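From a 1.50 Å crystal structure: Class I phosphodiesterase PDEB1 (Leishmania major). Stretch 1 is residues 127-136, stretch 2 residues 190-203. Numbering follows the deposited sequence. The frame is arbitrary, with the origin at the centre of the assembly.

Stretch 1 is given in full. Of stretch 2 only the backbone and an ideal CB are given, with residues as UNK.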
ATOM      1  N   GLU A 127     -26.858  -3.310  12.746  1.00 18.55           N
ATOM      2  CA  GLU A 127     -27.127  -3.567  11.335  1.00 17.82           C
ATOM      3  C   GLU A 127     -25.996  -3.012  10.474  1.00 16.71           C
ATOM      4  O   GLU A 127     -25.631  -3.605   9.461  1.00 17.50           O
ATOM      5  CB  GLU A 127     -28.464  -2.948  10.919  1.00 20.72           C
ATOM      6  CG  GLU A 127     -29.659  -3.561  11.627  1.00 25.11           C
ATOM      7  CD  GLU A 127     -30.984  -3.063  11.083  1.00 27.96           C
ATOM      8  OE1 GLU A 127     -31.149  -1.833  10.953  1.00 30.65           O
ATOM      9  OE2 GLU A 127     -31.862  -3.904  10.793  1.00 31.21           O
ATOM     10  N   LEU A 128     -25.434  -1.878  10.880  1.00 16.47           N
ATOM     11  CA  LEU A 128     -24.331  -1.285  10.133  1.00 16.33           C
ATOM     12  C   LEU A 128     -23.134  -2.232  10.121  1.00 16.53           C
ATOM     13  O   LEU A 128     -22.478  -2.401   9.093  1.00 16.59           O
ATOM     14  CB  LEU A 128     -23.919   0.058  10.750  1.00 17.21           C
ATOM     15  CG  LEU A 128     -22.696   0.725  10.108  1.00 19.02           C
ATOM     16  CD1 LEU A 128     -22.950   0.960   8.627  1.00 20.42           C
ATOM     17  CD2 LEU A 128     -22.394   2.042  10.810  1.00 20.44           C
ATOM     18  N   GLU A 129     -22.853  -2.851  11.264  1.00 15.28           N
ATOM     19  CA  GLU A 129     -21.727  -3.775  11.363  1.00 14.95           C
ATOM     20  C   GLU A 129     -21.959  -5.024  10.519  1.00 15.11           C
ATOM     21  O   GLU A 129     -21.019  -5.571   9.939  1.00 15.36           O
ATOM     22  CB  GLU A 129     -21.471  -4.115  12.834  1.00 14.97           C
ATOM     23  CG  GLU A 129     -21.020  -2.878  13.601  1.00 17.12           C
ATOM     24  CD  GLU A 129     -20.990  -3.043  15.104  1.00 18.02           C
ATOM     25  OE1 GLU A 129     -21.760  -3.863  15.651  1.00 17.51           O
ATOM     26  OE2 GLU A 129     -20.205  -2.313  15.746  1.00 18.13           O
ATOM     27  N   CYS A 130     -23.209  -5.469  10.429  1.00 15.40           N
ATOM     28  CA  CYS A 130     -23.520  -6.637   9.607  1.00 15.63           C
ATOM     29  C   CYS A 130     -23.251  -6.292   8.144  1.00 14.95           C
ATOM     30  O   CYS A 130     -22.674  -7.090   7.401  1.00 15.18           O
ATOM     31  CB  CYS A 130     -24.983  -7.047   9.777  1.00 15.35           C
ATOM     32  SG  CYS A 130     -25.342  -7.817  11.368  1.00 18.14           S
ATOM     33  N   TYR A 131     -23.672  -5.095   7.742  1.00 14.61           N
ATOM     34  CA  TYR A 131     -23.486  -4.614   6.377  1.00 14.84           C
ATOM     35  C   TYR A 131     -22.001  -4.522   6.045  1.00 14.06           C
ATOM     36  O   TYR A 131     -21.546  -5.048   5.028  1.00 15.49           O
ATOM     37  CB  TYR A 131     -24.155  -3.243   6.221  1.00 15.18           C
ATOM     38  CG  TYR A 131     -23.982  -2.594   4.867  1.00 15.28           C
ATOM     39  CD1 TYR A 131     -24.303  -3.281   3.694  1.00 17.12           C
ATOM     40  CD2 TYR A 131     -23.510  -1.289   4.757  1.00 16.01           C
ATOM     41  CE1 TYR A 131     -24.154  -2.681   2.446  1.00 16.31           C
ATOM     42  CE2 TYR A 131     -23.358  -0.680   3.512  1.00 15.92           C
ATOM     43  CZ  TYR A 131     -23.681  -1.384   2.363  1.00 17.27           C
ATOM     44  OH  TYR A 131     -23.511  -0.797   1.132  1.00 17.76           O
ATOM     45  N   VAL A 132     -21.243  -3.857   6.911  1.00 14.13           N
ATOM     46  CA  VAL A 132     -19.810  -3.713   6.694  1.00 14.70           C
ATOM     47  C   VAL A 132     -19.107  -5.070   6.642  1.00 14.30           C
ATOM     48  O   VAL A 132     -18.211  -5.279   5.828  1.00 14.04           O
ATOM     49  CB  VAL A 132     -19.176  -2.834   7.793  1.00 15.15           C
ATOM     50  CG1 VAL A 132     -17.658  -2.800   7.631  1.00 15.48           C
ATOM     51  CG2 VAL A 132     -19.756  -1.422   7.712  1.00 16.93           C
ATOM     52  N   LEU A 133     -19.519  -6.003   7.496  1.00 15.03           N
ATOM     53  CA  LEU A 133     -18.899  -7.322   7.502  1.00 14.23           C
ATOM     54  C   LEU A 133     -19.086  -8.029   6.157  1.00 14.91           C
ATOM     55  O   LEU A 133     -18.145  -8.610   5.609  1.00 13.99           O
ATOM     56  CB  LEU A 133     -19.491  -8.175   8.628  1.00 15.80           C
ATOM     57  CG  LEU A 133     -18.951  -9.599   8.777  1.00 17.16           C
ATOM     58  CD1 LEU A 133     -17.439  -9.567   9.011  1.00 18.20           C
ATOM     59  CD2 LEU A 133     -19.649 -10.280   9.947  1.00 19.76           C
ATOM     60  N   LEU A 134     -20.298  -7.959   5.612  1.00 14.27           N
ATOM     61  CA  LEU A 134     -20.587  -8.605   4.337  1.00 15.56           C
ATOM     62  C   LEU A 134     -19.823  -7.961   3.182  1.00 14.61           C
ATOM     63  O   LEU A 134     -19.332  -8.661   2.292  1.00 13.77           O
ATOM     64  CB  LEU A 134     -22.097  -8.585   4.070  1.00 15.27           C
ATOM     65  CG  LEU A 134     -22.882  -9.457   5.056  1.00 16.25           C
ATOM     66  CD1 LEU A 134     -24.376  -9.207   4.902  1.00 17.66           C
ATOM     67  CD2 LEU A 134     -22.561 -10.927   4.809  1.00 18.25           C
ATOM     68  N   VAL A 135     -19.719  -6.635   3.201  1.00 14.65           N
ATOM     69  CA  VAL A 135     -18.993  -5.907   2.171  1.00 16.04           C
ATOM     70  C   VAL A 135     -17.510  -6.259   2.266  1.00 15.59           C
ATOM     71  O   VAL A 135     -16.847  -6.488   1.255  1.00 15.96           O
ATOM     72  CB  VAL A 135     -19.169  -4.379   2.352  1.00 18.28           C
ATOM     73  CG1 VAL A 135     -18.154  -3.619   1.502  1.00 20.14           C
ATOM     74  CG2 VAL A 135     -20.588  -3.981   1.973  1.00 21.20           C
ATOM     75  N   THR A 136     -16.998  -6.309   3.494  1.00 15.40           N
ATOM     76  CA  THR A 136     -15.594  -6.622   3.729  1.00 15.09           C
ATOM     77  C   THR A 136     -15.205  -7.981   3.155  1.00 15.55           C
ATOM     78  O   THR A 136     -14.098  -8.158   2.649  1.00 14.04           O
ATOM     79  CB  THR A 136     -15.273  -6.590   5.237  1.00 14.83           C
ATOM     80  OG1 THR A 136     -15.523  -5.271   5.738  1.00 15.41           O
ATOM     81  CG2 THR A 136     -13.813  -6.940   5.490  1.00 17.91           C
ATOM     82  N   UNK A 190     -18.727   3.380  -4.485  1.00 17.29           N
ATOM     83  CA  UNK A 190     -18.645   3.618  -3.049  1.00 17.92           C
ATOM     84  C   UNK A 190     -19.892   3.152  -2.301  1.00 18.23           C
ATOM     85  O   UNK A 190     -20.870   3.894  -2.177  1.00 19.35           O
ATOM     86  CB  UNK A 190     -18.414   5.107  -2.784  1.00 17.92           C
ATOM     87  N   UNK A 191     -19.852   1.921  -1.792  1.00 17.41           N
ATOM     88  CA  UNK A 191     -20.988   1.359  -1.072  1.00 16.34           C
ATOM     89  C   UNK A 191     -21.208   1.968   0.314  1.00 16.58           C
ATOM     90  O   UNK A 191     -22.110   1.557   1.040  1.00 16.50           O
ATOM     91  CB  UNK A 191     -20.800  -0.153  -0.934  1.00 16.34           C
ATOM     92  N   UNK A 192     -20.377   2.944   0.668  1.00 17.15           N
ATOM     93  CA  UNK A 192     -20.506   3.651   1.943  1.00 16.94           C
ATOM     94  C   UNK A 192     -21.019   5.063   1.634  1.00 19.44           C
ATOM     95  O   UNK A 192     -21.041   5.937   2.505  1.00 18.78           O
ATOM     96  CB  UNK A 192     -19.177   3.692   2.700  1.00 16.94           C
ATOM     97  N   UNK A 193     -21.440   5.267   0.387  1.00 19.49           N
ATOM     98  CA  UNK A 193     -21.920   6.571  -0.076  1.00 19.80           C
ATOM     99  C   UNK A 193     -23.072   7.169   0.728  1.00 20.47           C
ATOM    100  O   UNK A 193     -23.211   8.389   0.794  1.00 20.90           O
ATOM    101  CB  UNK A 193     -22.359   6.448  -1.537  1.00 19.80           C
ATOM    102  N   UNK A 194     -23.896   6.317   1.333  1.00 19.29           N
ATOM    103  CA  UNK A 194     -25.030   6.811   2.095  1.00 21.52           C
ATOM    104  C   UNK A 194     -24.774   7.028   3.574  1.00 20.78           C
ATOM    105  O   UNK A 194     -25.665   7.457   4.306  1.00 22.98           O
ATOM    106  CB  UNK A 194     -26.199   5.836   1.938  1.00 21.52           C
ATOM    107  N   UNK A 195     -23.560   6.740   4.022  1.00 20.60           N
ATOM    108  CA  UNK A 195     -23.231   6.902   5.428  1.00 21.06           C
ATOM    109  C   UNK A 195     -22.798   8.318   5.788  1.00 21.50           C
ATOM    110  O   UNK A 195     -22.244   9.046   4.962  1.00 22.11           O
ATOM    111  CB  UNK A 195     -22.124   5.918   5.811  1.00 21.06           C
ATOM    112  N   UNK A 196     -23.064   8.700   7.031  1.00 23.95           N
ATOM    113  CA  UNK A 196     -22.673  10.010   7.526  1.00 24.59           C
ATOM    114  C   UNK A 196     -21.154   9.972   7.653  1.00 25.43           C
ATOM    115  O   UNK A 196     -20.555   8.896   7.638  1.00 24.83           O
ATOM    116  CB  UNK A 196     -23.353  10.352   8.853  1.00 24.59           C
ATOM    117  N   UNK A 197     -20.531  11.139   7.778  1.00 24.55           N
ATOM    118  CA  UNK A 197     -19.085  11.183   7.903  1.00 24.50           C
ATOM    119  C   UNK A 197     -18.584  10.342   9.061  1.00 24.18           C
ATOM    120  O   UNK A 197     -17.565   9.655   8.949  1.00 24.46           O
ATOM    121  CB  UNK A 197     -18.617  12.630   8.073  1.00 24.50           C
ATOM    122  N   UNK A 198     -19.307  10.391  10.174  1.00 23.42           N
ATOM    123  CA  UNK A 198     -18.942   9.638  11.367  1.00 24.41           C
ATOM    124  C   UNK A 198     -19.027   8.139  11.103  1.00 22.73           C
ATOM    125  O   UNK A 198     -18.123   7.380  11.461  1.00 22.37           O
ATOM    126  CB  UNK A 198     -19.845  10.023  12.541  1.00 24.41           C
ATOM    127  N   UNK A 199     -20.117   7.711  10.479  1.00 20.72           N
ATOM    128  CA  UNK A 199     -20.281   6.294  10.184  1.00 20.73           C
ATOM    129  C   UNK A 199     -19.318   5.805   9.112  1.00 20.76           C
ATOM    130  O   UNK A 199     -18.938   4.637   9.112  1.00 18.57           O
ATOM    131  CB  UNK A 199     -21.721   6.017   9.747  1.00 20.73           C
ATOM    132  N   UNK A 200     -18.916   6.688   8.201  1.00 18.91           N
ATOM    133  CA  UNK A 200     -17.977   6.289   7.155  1.00 18.39           C
ATOM    134  C   UNK A 200     -16.633   5.949   7.790  1.00 17.26           C
ATOM    135  O   UNK A 200     -16.022   4.934   7.464  1.00 16.79           O
ATOM    136  CB  UNK A 200     -17.818   7.394   6.109  1.00 18.39           C
ATOM    137  N   UNK A 201     -16.175   6.795   8.706  1.00 16.33           N
ATOM    138  CA  UNK A 201     -14.903   6.547   9.376  1.00 16.32           C
ATOM    139  C   UNK A 201     -14.994   5.258  10.188  1.00 16.69           C
ATOM    140  O   UNK A 201     -14.046   4.471  10.237  1.00 17.48           O
ATOM    141  CB  UNK A 201     -14.522   7.725  10.275  1.00 16.32           C
ATOM    142  N   UNK A 202     -16.141   5.055  10.829  1.00 16.68           N
ATOM    143  CA  UNK A 202     -16.372   3.860  11.636  1.00 16.29           C
ATOM    144  C   UNK A 202     -16.321   2.623  10.740  1.00 16.27           C
ATOM    145  O   UNK A 202     -15.695   1.614  11.076  1.00 15.88           O
ATOM    146  CB  UNK A 202     -17.715   3.945  12.365  1.00 16.29           C
ATOM    147  N   UNK A 203     -16.986   2.720   9.594  1.00 15.07           N
ATOM    148  CA  UNK A 203     -17.037   1.623   8.633  1.00 15.15           C
ATOM    149  C   UNK A 203     -15.653   1.250   8.110  1.00 15.22           C
ATOM    150  O   UNK A 203     -15.322   0.068   8.016  1.00 14.72           O
ATOM    151  CB  UNK A 203     -17.949   1.996   7.462  1.00 15.15           C
TER

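Stretch 1 is a helix that offers L128, Y131, V132 and V135 to its partner, with the carboxylate of E129 nearby.

Position 190 opens a type I turn, with nothing of stretch 1 within 5.5 Å of its ideal CB, so a small polar residue that can tie the turn would serve. It is D190, and D190 OD1 accepts from the backbone N of 192 at 3.0 Å.

At 191 the CB points toward stretch 1, 3.5 Å from Y131 OH and 4.8 Å from V135 CG2. Space is short and the surroundings partly apolar, favouring a compact aliphatic residue. V191 fits: its CG2 lies 3.8 Å from V135 CG1. Its backbone does the polar work, because Y131 OH donates to V191 O at 2.7 Å, near the plane of the tyrosine ring.

At 192 the CB points sideways and touches nothing, so only a long side chain could reach Y131, V132 and V135; leucine, methionine or an aromatic are candidates. F192, with chi1 in m, places CE2 4.3 Å from V132 CG2 and CD2 4.4 Å from Y131 CE2.

Positions 193 and 194 lie out of reach, within the second turn, and stretch 1 constrains neither; they are E193 and G194.

At 195 the CB points toward stretch 1 but is still beyond 5.5 Å of it, which suits a longer aliphatic chain aimed at L128. L195 extends as m, t, and its CD2 meets L128 CD1 at 3.9 Å.

Position 196 immediately precedes the helix, so serine, threonine, aspartate or asparagine could cap it. S196 does so: S196 OG accepts from the backbone N of 199 at 3.2 Å, a capping bond.

Positions 197 and 198 are out of reach and open to many choices: G197, with room for a CB, and Q198.

At 199 the CB points toward stretch 1, 4.2 Å from L128 CD2; a short aliphatic or polar residue would suit. D199 brings OD1 to 4.0 Å from that same L128 CD2, a simple packing contact.

Position 200 points away and 201 is out of reach; V200 and A201 make no contact.

At 202 the CB points toward stretch 1, 5.3 Å from L128 CD2, with E129's carboxylate farther off. A long chain ending in a donor could use both. Y202 does: CD2 lies 4.3 Å from L128 CD2, and OH donates to E129 OE2 at 2.6 Å.

At 203 the CB points sideways, already 3.9 Å from V132 CG2, so a small residue suffices. A203 makes that contact with its methyl group, and A203 O comes closer still, 3.7 Å from V132 CG1.

Stretch 2, residues 190-203: DVFEGLSGQDVAYA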
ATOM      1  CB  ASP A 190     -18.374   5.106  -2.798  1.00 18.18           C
ATOM      2  CG  ASP A 190     -18.314   5.451  -1.324  1.00 19.87           C
ATOM      3  OD1 ASP A 190     -18.112   4.536  -0.498  1.00 20.23           O
ATOM      4  OD2 ASP A 190     -18.460   6.647  -0.989  1.00 23.60           O
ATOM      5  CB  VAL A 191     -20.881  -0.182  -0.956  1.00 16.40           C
ATOM      6  CG1 VAL A 191     -20.934  -0.802  -2.348  1.00 16.74           C
ATOM      7  CG2 VAL A 191     -19.593  -0.574  -0.248  1.00 17.98           C
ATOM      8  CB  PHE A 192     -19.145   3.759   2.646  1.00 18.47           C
ATOM      9  CG  PHE A 192     -18.592   2.445   3.138  1.00 17.76           C
ATOM     10  CD1 PHE A 192     -17.234   2.321   3.420  1.00 18.55           C
ATOM     11  CD2 PHE A 192     -19.419   1.345   3.341  1.00 17.99           C
ATOM     12  CE1 PHE A 192     -16.707   1.117   3.896  1.00 20.14           C
ATOM     13  CE2 PHE A 192     -18.900   0.136   3.818  1.00 18.18           C
ATOM     14  CZ  PHE A 192     -17.541   0.027   4.094  1.00 18.41           C
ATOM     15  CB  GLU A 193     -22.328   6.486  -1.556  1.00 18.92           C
ATOM     16  CG  GLU A 193     -23.639   5.742  -1.812  1.00 19.60           C
ATOM     17  CD  GLU A 193     -23.976   5.634  -3.291  1.00 21.07           C
ATOM     18  OE1 GLU A 193     -23.508   6.492  -4.068  1.00 22.87           O
ATOM     19  OE2 GLU A 193     -24.716   4.699  -3.669  1.00 19.78           O
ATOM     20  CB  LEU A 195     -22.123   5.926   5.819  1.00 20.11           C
ATOM     21  CG  LEU A 195     -22.422   4.446   5.592  1.00 19.91           C
ATOM     22  CD1 LEU A 195     -21.208   3.629   6.010  1.00 19.37           C
ATOM     23  CD2 LEU A 195     -23.661   4.032   6.386  1.00 21.06           C
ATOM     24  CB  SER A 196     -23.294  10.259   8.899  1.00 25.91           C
ATOM     25  OG  SER A 196     -22.777   9.350   9.854  1.00 27.51           O
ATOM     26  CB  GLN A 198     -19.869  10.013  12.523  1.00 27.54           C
ATOM     27  CG  GLN A 198     -19.532   9.339  13.840  1.00 33.33           C
ATOM     28  CD  GLN A 198     -20.470   9.756  14.957  1.00 37.14           C
ATOM     29  OE1 GLN A 198     -20.602  10.944  15.257  1.00 39.41           O
ATOM     30  NE2 GLN A 198     -21.126   8.782  15.577  1.00 37.98           N
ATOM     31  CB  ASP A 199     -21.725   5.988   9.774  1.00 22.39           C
ATOM     32  CG  ASP A 199     -22.684   6.073  10.941  1.00 25.21           C
ATOM     33  OD1 ASP A 199     -22.238   5.864  12.089  1.00 26.71           O
ATOM     34  OD2 ASP A 199     -23.883   6.336  10.713  1.00 26.49           O
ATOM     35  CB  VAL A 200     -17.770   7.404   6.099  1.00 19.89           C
ATOM     36  CG1 VAL A 200     -16.627   7.034   5.163  1.00 23.55           C
ATOM     37  CG2 VAL A 200     -19.043   7.597   5.291  1.00 22.89           C
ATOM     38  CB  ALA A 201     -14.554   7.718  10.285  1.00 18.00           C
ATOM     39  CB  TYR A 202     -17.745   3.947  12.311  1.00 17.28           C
ATOM     40  CG  TYR A 202     -18.016   2.853  13.319  1.00 18.33           C
ATOM     41  CD1 TYR A 202     -17.562   2.959  14.635  1.00 19.77           C
ATOM     42  CD2 TYR A 202     -18.726   1.706  12.958  1.00 18.03           C
ATOM     43  CE1 TYR A 202     -17.813   1.953  15.565  1.00 19.91           C
ATOM     44  CE2 TYR A 202     -18.980   0.696  13.877  1.00 19.86           C
ATOM     45  CZ  TYR A 202     -18.522   0.826  15.180  1.00 20.18           C
ATOM     46  OH  TYR A 202     -18.775  -0.169  16.097  1.00 20.51           O
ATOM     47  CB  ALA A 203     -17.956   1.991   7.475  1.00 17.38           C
TER
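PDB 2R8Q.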